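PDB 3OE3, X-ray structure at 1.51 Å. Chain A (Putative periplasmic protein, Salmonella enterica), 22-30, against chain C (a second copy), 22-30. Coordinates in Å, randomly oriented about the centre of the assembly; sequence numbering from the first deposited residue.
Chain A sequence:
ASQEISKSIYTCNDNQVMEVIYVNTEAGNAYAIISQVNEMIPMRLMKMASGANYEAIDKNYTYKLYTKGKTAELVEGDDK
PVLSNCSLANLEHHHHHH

Chain A (22-30) YVNTEAGNA
Chain C, residues 22-30: YVNTEAGNA

Each stretch leaves a beta strand and enters a tight turn. Residues 22-24 are extended, with phi/psi of -124/133 at Val23(A) and -114/120 at Val23(C), and residues 25-28 form a type I turn in both copies, with corners at Glu26(A) (-64/-17) and Ala27(A) (-93/-1), Glu26(C) (-54/-34) and Ala27(C) (-84/-4). Hydrogen bonds from Gly28(A) N to Thr25(A) O (3.0 Å) and Gly28(C) N to Thr25(C) O (2.9 Å) close the turns; Thr25(A) N to Asn29(A) O (2.8 Å) and Thr25(C) N to Asn29(C) O (2.9 Å) frame them. Gly28(A) (101/13) and Gly28(C) (100/17) have positive phi, where a CB would be jammed against the preceding carbonyl oxygen.

The copies meet like on like, their strands running in broadly the same direction and converging: CA atoms lie 8.6 Å apart at Val23(A) and Val23(C), 6.8 Å at Thr25(A) and Thr25(C). The register then shifts, Ala27(A) CA lying 7.8 Å from Glu26(C) CA. No direct hydrogen bond crosses between the stretches, which together bury 267 Å², so side chains and water make the junction.

Alternation in the strand turns Val23(A) and Val23(C) toward the partner and leaves Tyr22 and Asn24 of both chains out of reach; just past the strand, Thr25(A) and Thr25(C) also point toward it. Both valines are t, and Val23(A) CG1 meets Val23(C) CG1 at 4.2 Å, an apolar contact suited to buried, branched side chains. The threonines are both p, with Thr25(A) CG2 3.9 Å from Thr25(C) CG2. While the methyl packs across the interface, the hydroxyl oxygen accepts from the backbone NH just after the turn: Asn29(A) N to Thr25(A) OG1, 3.2 Å, and Asn29(C) N to Thr25(C) OG1, 3.1 Å. Ala27(A) N adds a weak bond to Thr25(A) OG1 at 3.3 Å.

The polar periphery is uneven. Glu26(C) (m, t, chi3 -47°) extends to chain A, placing OE1 3.5 Å from Ala27(A) CB, a small methyl offering no polar partner, and 3.6 Å from Asn29(A) ND2. Water supplies the bonds: one accepts from Thr25(A) OG1 and donates to Glu26(C) OE1, its oxygen 2.7 Å from each; a second water oxygen donates to Glu26(C) OE2 at 3.1 Å and accepts weakly from Asn29(A) ND2 at 3.5 Å. Glu26(A) (m, t, chi3 24°) leaves OE2 4.0 Å from Asn29(C) ND2, a looser approach. Asn29(A) and Asn29(C) are both m, and each ND2 is hydrogen-bonded elsewhere in the structure.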

# COMPACT_ATOMS: atom_id res chain seq x y z
N TYR A 22 7.43 0.63 0.44
CA TYR A 22 8.15 1.86 0.63
C TYR A 22 7.96 2.74 -0.59
O TYR A 22 7.92 2.24 -1.72
CB TYR A 22 9.64 1.58 0.87
CG TYR A 22 9.95 0.95 2.21
CD1 TYR A 22 9.84 1.69 3.38
CD2 TYR A 22 10.35 -0.38 2.31
CE1 TYR A 22 10.12 1.13 4.62
CE2 TYR A 22 10.64 -0.96 3.55
CZ TYR A 22 10.52 -0.18 4.70
OH TYR A 22 10.79 -0.72 5.94
N VAL A 23 7.80 4.03 -0.37
CA VAL A 23 7.70 4.98 -1.45
C VAL A 23 8.79 6.01 -1.23
O VAL A 23 9.00 6.47 -0.12
CB VAL A 23 6.33 5.71 -1.45
CG1 VAL A 23 6.31 6.79 -2.53
CG2 VAL A 23 5.20 4.70 -1.67
N ASN A 24 9.53 6.32 -2.28
CA ASN A 24 10.53 7.36 -2.19
C ASN A 24 10.39 8.25 -3.41
O ASN A 24 10.70 7.83 -4.51
CB ASN A 24 11.93 6.75 -2.16
CG ASN A 24 13.00 7.78 -1.89
OD1 ASN A 24 13.02 8.40 -0.82
ND2 ASN A 24 13.90 7.97 -2.85
N THR A 25 9.90 9.47 -3.22
CA THR A 25 9.63 10.29 -4.39
C THR A 25 10.90 10.97 -4.87
O THR A 25 11.85 11.13 -4.11
CB THR A 25 8.54 11.36 -4.16
OG1 THR A 25 9.08 12.45 -3.40
CG2 THR A 25 7.33 10.75 -3.45
N GLU A 26 10.90 11.37 -6.13
CA GLU A 26 12.04 12.07 -6.71
C GLU A 26 12.31 13.42 -6.04
O GLU A 26 13.40 13.98 -6.18
CB GLU A 26 11.86 12.23 -8.21
CG GLU A 26 12.01 10.91 -8.95
CD GLU A 26 11.76 11.03 -10.44
OE1 GLU A 26 11.93 12.14 -10.99
OE2 GLU A 26 11.40 10.01 -11.06
N ALA A 27 11.32 13.94 -5.32
CA ALA A 27 11.51 15.20 -4.60
C ALA A 27 11.98 15.00 -3.16
O ALA A 27 12.17 15.97 -2.43
CB ALA A 27 10.23 16.02 -4.63
N GLY A 28 12.14 13.74 -2.75
CA GLY A 28 12.79 13.43 -1.48
C GLY A 28 11.86 13.08 -0.34
O GLY A 28 12.29 13.04 0.83
N ASN A 29 10.60 12.84 -0.65
CA ASN A 29 9.61 12.48 0.36
C ASN A 29 9.52 10.97 0.47
O ASN A 29 9.39 10.29 -0.54
CB ASN A 29 8.23 13.04 0.01
CG ASN A 29 8.19 14.55 0.08
OD1 ASN A 29 8.99 15.18 0.78
ND2 ASN A 29 7.26 15.15 -0.65
N ALA A 30 9.61 10.47 1.69
CA ALA A 30 9.63 9.03 1.92
C ALA A 30 8.42 8.60 2.71
O ALA A 30 8.02 9.26 3.66
CB ALA A 30 10.89 8.64 2.65
N TYR C 22 -3.71 5.35 -3.08
CA TYR C 22 -3.21 6.00 -4.27
C TYR C 22 -2.04 6.91 -3.90
O TYR C 22 -2.11 7.65 -2.92
CB TYR C 22 -4.31 6.83 -4.93
CG TYR C 22 -5.39 6.00 -5.60
CD1 TYR C 22 -5.12 5.31 -6.77
CD2 TYR C 22 -6.68 5.94 -5.08
CE1 TYR C 22 -6.10 4.57 -7.41
CE2 TYR C 22 -7.68 5.19 -5.73
CZ TYR C 22 -7.37 4.50 -6.89
OH TYR C 22 -8.33 3.76 -7.56
N VAL C 23 -0.99 6.85 -4.71
CA VAL C 23 0.18 7.71 -4.57
C VAL C 23 0.22 8.60 -5.80
O VAL C 23 0.29 8.12 -6.93
CB VAL C 23 1.47 6.90 -4.49
CG1 VAL C 23 2.70 7.85 -4.35
CG2 VAL C 23 1.40 5.92 -3.31
N ASN C 24 0.14 9.90 -5.58
CA ASN C 24 0.19 10.85 -6.67
C ASN C 24 1.25 11.88 -6.32
O ASN C 24 0.99 12.76 -5.51
CB ASN C 24 -1.17 11.52 -6.84
CG ASN C 24 -2.20 10.59 -7.43
OD1 ASN C 24 -2.10 10.21 -8.59
ND2 ASN C 24 -3.17 10.20 -6.62
N THR C 25 2.42 11.76 -6.92
CA THR C 25 3.55 12.58 -6.47
C THR C 25 3.40 14.01 -6.97
O THR C 25 2.65 14.28 -7.92
CB THR C 25 4.93 12.02 -6.93
OG1 THR C 25 5.12 12.26 -8.32
CG2 THR C 25 5.04 10.51 -6.65
N GLU C 26 4.10 14.91 -6.31
CA GLU C 26 4.08 16.32 -6.67
C GLU C 26 4.43 16.56 -8.14
O GLU C 26 3.89 17.47 -8.77
CB GLU C 26 5.04 17.09 -5.77
CG GLU C 26 4.73 16.93 -4.30
CD GLU C 26 5.84 17.45 -3.41
OE1 GLU C 26 7.02 17.13 -3.66
OE2 GLU C 26 5.52 18.19 -2.45
N ALA C 27 5.32 15.73 -8.69
CA ALA C 27 5.75 15.88 -10.07
C ALA C 27 4.80 15.21 -11.06
O ALA C 27 4.99 15.30 -12.27
CB ALA C 27 7.16 15.35 -10.25
N GLY C 28 3.79 14.52 -10.54
CA GLY C 28 2.74 13.94 -11.38
C GLY C 28 2.84 12.45 -11.69
O GLY C 28 2.19 11.98 -12.62
N ASN C 29 3.64 11.71 -10.93
CA ASN C 29 3.69 10.26 -11.11
C ASN C 29 2.59 9.61 -10.30
O ASN C 29 2.22 10.11 -9.25
CB ASN C 29 5.06 9.72 -10.71
CG ASN C 29 6.15 10.16 -11.66
OD1 ASN C 29 5.88 10.52 -12.81
ND2 ASN C 29 7.40 10.13 -11.20
N ALA C 30 2.07 8.50 -10.80
CA ALA C 30 0.92 7.85 -10.15
C ALA C 30 1.14 6.37 -9.92
O ALA C 30 1.59 5.65 -10.82
CB ALA C 30 -0.35 8.07 -10.99
O HOH W 1 7.54 14.56 -4.10
O HOH W 2 7.59 18.59 -0.11